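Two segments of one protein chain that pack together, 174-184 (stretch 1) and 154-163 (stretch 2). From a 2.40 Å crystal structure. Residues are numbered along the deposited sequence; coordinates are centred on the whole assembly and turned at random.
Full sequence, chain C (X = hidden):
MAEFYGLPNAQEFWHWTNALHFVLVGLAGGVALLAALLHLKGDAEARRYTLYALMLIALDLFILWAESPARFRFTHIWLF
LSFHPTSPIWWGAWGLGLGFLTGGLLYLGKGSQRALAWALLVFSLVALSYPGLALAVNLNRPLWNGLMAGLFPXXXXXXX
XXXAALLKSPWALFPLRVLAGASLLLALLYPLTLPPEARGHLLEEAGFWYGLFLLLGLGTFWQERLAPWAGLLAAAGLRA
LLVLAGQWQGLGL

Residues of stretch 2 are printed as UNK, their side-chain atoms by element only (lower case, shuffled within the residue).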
# COMPACT_ATOMS: atom_id res chain seq x y z
N PHE C 174 3.58 58.70 4.72
CA PHE C 174 4.85 58.08 5.17
C PHE C 174 4.48 56.63 5.63
O PHE C 174 5.11 55.67 5.16
CB PHE C 174 5.56 58.93 6.29
CG PHE C 174 6.69 58.21 7.01
CD1 PHE C 174 7.83 57.73 6.34
CD2 PHE C 174 6.59 57.98 8.39
CE1 PHE C 174 8.84 57.02 7.03
CE2 PHE C 174 7.58 57.28 9.09
CZ PHE C 174 8.71 56.79 8.41
N PRO C 175 3.45 56.44 6.50
CA PRO C 175 3.10 55.06 6.88
C PRO C 175 2.70 54.24 5.61
O PRO C 175 3.00 53.04 5.52
CB PRO C 175 1.94 55.20 7.88
CG PRO C 175 1.46 56.64 7.75
CD PRO C 175 2.68 57.42 7.26
N LEU C 176 2.06 54.88 4.63
CA LEU C 176 1.68 54.18 3.38
C LEU C 176 2.93 53.61 2.66
O LEU C 176 2.87 52.51 2.12
CB LEU C 176 0.86 55.08 2.40
CG LEU C 176 0.65 54.58 0.95
CD1 LEU C 176 -0.39 53.42 0.89
CD2 LEU C 176 0.20 55.75 0.03
N ARG C 177 4.06 54.32 2.68
CA ARG C 177 5.31 53.85 2.02
C ARG C 177 6.05 52.72 2.79
O ARG C 177 6.69 51.83 2.18
CB ARG C 177 6.25 55.02 1.73
CG ARG C 177 5.69 56.12 0.82
CD ARG C 177 6.75 57.16 0.41
NE ARG C 177 6.51 57.72 -0.92
CZ ARG C 177 6.43 59.02 -1.21
NH1 ARG C 177 6.56 59.92 -0.25
NH2 ARG C 177 6.20 59.40 -2.46
N VAL C 178 5.98 52.76 4.12
CA VAL C 178 6.59 51.76 5.01
C VAL C 178 5.80 50.43 4.83
O VAL C 178 6.36 49.39 4.50
CB VAL C 178 6.52 52.21 6.54
CG1 VAL C 178 7.08 51.10 7.45
CG2 VAL C 178 7.30 53.53 6.75
N LEU C 179 4.47 50.49 5.04
CA LEU C 179 3.59 49.33 4.88
C LEU C 179 3.48 48.77 3.44
O LEU C 179 3.20 47.58 3.25
CB LEU C 179 2.18 49.63 5.43
CG LEU C 179 2.15 49.88 6.94
CD1 LEU C 179 0.73 50.22 7.40
CD2 LEU C 179 2.69 48.64 7.68
N ALA C 180 3.70 49.61 2.44
CA ALA C 180 3.67 49.17 1.04
C ALA C 180 5.01 48.48 0.69
O ALA C 180 5.06 47.60 -0.17
CB ALA C 180 3.37 50.37 0.08
N GLY C 181 6.08 48.89 1.37
CA GLY C 181 7.40 48.28 1.19
C GLY C 181 7.41 46.88 1.82
O GLY C 181 7.98 45.92 1.25
N ALA C 182 6.77 46.74 2.97
CA ALA C 182 6.62 45.46 3.68
C ALA C 182 5.80 44.48 2.80
O ALA C 182 6.29 43.39 2.47
CB ALA C 182 5.92 45.68 5.05
N SER C 183 4.59 44.89 2.41
CA SER C 183 3.68 44.10 1.54
C SER C 183 4.37 43.65 0.24
O SER C 183 4.24 42.50 -0.17
CB SER C 183 2.39 44.88 1.18
OG SER C 183 1.72 45.42 2.29
N LEU C 184 5.09 44.54 -0.43
CA LEU C 184 5.73 44.15 -1.68
C LEU C 184 6.93 43.24 -1.47
O LEU C 184 7.26 42.43 -2.34
CB LEU C 184 6.09 45.37 -2.57
CG LEU C 184 4.94 46.34 -2.91
CD1 LEU C 184 5.51 47.69 -3.38
CD2 LEU C 184 3.98 45.74 -3.96
N UNK C 154 -1.46 43.18 6.06
CA UNK C 154 -0.61 44.26 5.55
C UNK C 154 -1.20 44.95 4.30
O UNK C 154 -1.02 46.15 4.08
c UNK C 154 0.82 43.77 5.22
c UNK C 154 2.42 44.90 6.86
c UNK C 154 2.91 42.55 6.01
c UNK C 154 1.81 43.55 6.40
N UNK C 155 -1.92 44.19 3.50
CA UNK C 155 -2.49 44.72 2.27
C UNK C 155 -3.77 45.54 2.50
O UNK C 155 -4.07 46.49 1.74
c UNK C 155 -2.68 43.54 1.24
o UNK C 155 -1.83 43.74 0.11
c UNK C 155 -4.13 43.41 0.83
N UNK C 156 -4.50 45.22 3.56
CA UNK C 156 -5.72 45.93 3.96
C UNK C 156 -5.32 47.33 4.49
O UNK C 156 -6.10 48.29 4.40
c UNK C 156 -6.49 45.11 5.06
N UNK C 157 -4.10 47.43 5.01
CA UNK C 157 -3.53 48.68 5.52
C UNK C 157 -3.08 49.59 4.34
O UNK C 157 -3.34 50.79 4.34
c UNK C 157 -3.81 48.58 8.60
c UNK C 157 -2.39 48.41 6.52
c UNK C 157 -1.62 47.24 8.67
c UNK C 157 -2.83 47.68 7.81
N UNK C 158 -2.44 49.02 3.33
CA UNK C 158 -2.06 49.80 2.16
C UNK C 158 -3.37 50.41 1.49
O UNK C 158 -3.35 51.54 1.00
c UNK C 158 -1.25 48.93 1.13
c UNK C 158 -0.84 49.77 -0.07
c UNK C 158 -0.00 48.32 1.83
N UNK C 159 -4.49 49.67 1.52
CA UNK C 159 -5.77 50.18 0.97
C UNK C 159 -6.33 51.36 1.79
O UNK C 159 -6.71 52.38 1.22
c UNK C 159 -6.64 47.92 -0.12
c UNK C 159 -7.86 46.98 -0.15
c UNK C 159 -6.86 49.08 0.87
c UNK C 159 -6.35 48.46 -1.52
N UNK C 160 -6.40 51.22 3.11
CA UNK C 160 -6.91 52.30 3.95
C UNK C 160 -6.05 53.59 3.90
O UNK C 160 -6.58 54.70 3.72
c UNK C 160 -7.08 51.83 5.43
N UNK C 161 -4.74 53.45 4.05
CA UNK C 161 -3.79 54.58 4.02
C UNK C 161 -3.69 55.24 2.62
O UNK C 161 -3.46 56.46 2.51
c UNK C 161 -2.44 55.10 6.91
c UNK C 161 -2.29 53.81 6.07
c UNK C 161 -2.40 54.16 4.56
c UNK C 161 -0.95 53.10 6.39
N UNK C 162 -3.85 54.44 1.58
CA UNK C 162 -3.84 54.92 0.21
C UNK C 162 -5.05 55.82 -0.05
O UNK C 162 -4.95 56.82 -0.77
N UNK C 163 -6.18 55.47 0.56
CA UNK C 163 -7.46 56.21 0.48
C UNK C 163 -7.33 57.54 1.29
O UNK C 163 -7.67 58.63 0.80
c UNK C 163 -8.64 55.34 1.02
c UNK C 163 -10.86 55.97 2.05
c UNK C 163 -10.29 56.77 -0.28
c UNK C 163 -10.13 55.63 0.75

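Position 154 carries four carbons, forked at the second. Its CA-to-CB bond points toward stretch 1, and one branch end reaches CD2 of Leu 179 at 3.8 Å and CB of Ala 182 at 4.0 Å. A four-carbon chain forked there is leucine: Leu 154. Its CB also lies 3.5 Å from OG of Ser 183.

Position 155 has one carbon bearing one oxygen and one carbon, set sideways. The oxygen is 4.5 Å from OG of Ser 183, too far for a hydrogen bond. That pattern is threonine, and Thr 155 stays marginal.

Position 156 holds a single carbon, out of reach of the other helix: Ala 156.

Position 157 again shows four carbons forked at the second. Its CB lies 3.7 Å from CD1 of Leu 179, while the chain remains partly exposed. This is Leu 157, a flank to the contact.

Position 158 has one carbon carrying two more, three in all, and its CA-to-CB bond points toward stretch 1. One end carbon lies 3.4 Å from OG of Ser 183 and 3.6 Å from O of Leu 179; the other lies 3.8 Å from CD1 of Leu 176. Branching at the first carbon, with no oxygen, means valine: Val 158.

Position 159 has four carbons forked at the second, directed away: Leu 159. Position 160 has one carbon, sideways and without contact: Ala 160.

Position 161 bears four carbons forked at the second, pointing toward stretch 1. One branch end comes 3.5 Å from CD1 of Leu 179 and 3.9 Å from CB of Pro 175. This is Leu 161, whose CB is also 4.0 Å from CB of Leu 176.

Position 162 has no side-chain atoms, and its backbone N lies 3.7 Å from CD1 of Leu 176. It is Gly 162; a CB here would collide with O of Val 158, 2.9 Å away, rather than with the other helix.

Position 163 has four carbons forked at the second, out of reach: Leu 163.

The rule is a small knob between larger clamps. The helices run nearly antiparallel, at 150°, with their axes 9.0 Å apart at closest approach, and Val 158 fits the hole formed by Leu 176, Leu 179, Ala 180 and Ser 183. Leu 154 and Leu 161 pack further along the same face, and both meet Leu 179. No hydrogen bond crosses the contact. Ser 183 instead donates from OG to O of Leu 179 in its own helix, 2.8 Å away, so its hydroxyl can line an apolar pocket with its proton satisfied.

Stretch 2, residues 154-163: LTALVLALGL
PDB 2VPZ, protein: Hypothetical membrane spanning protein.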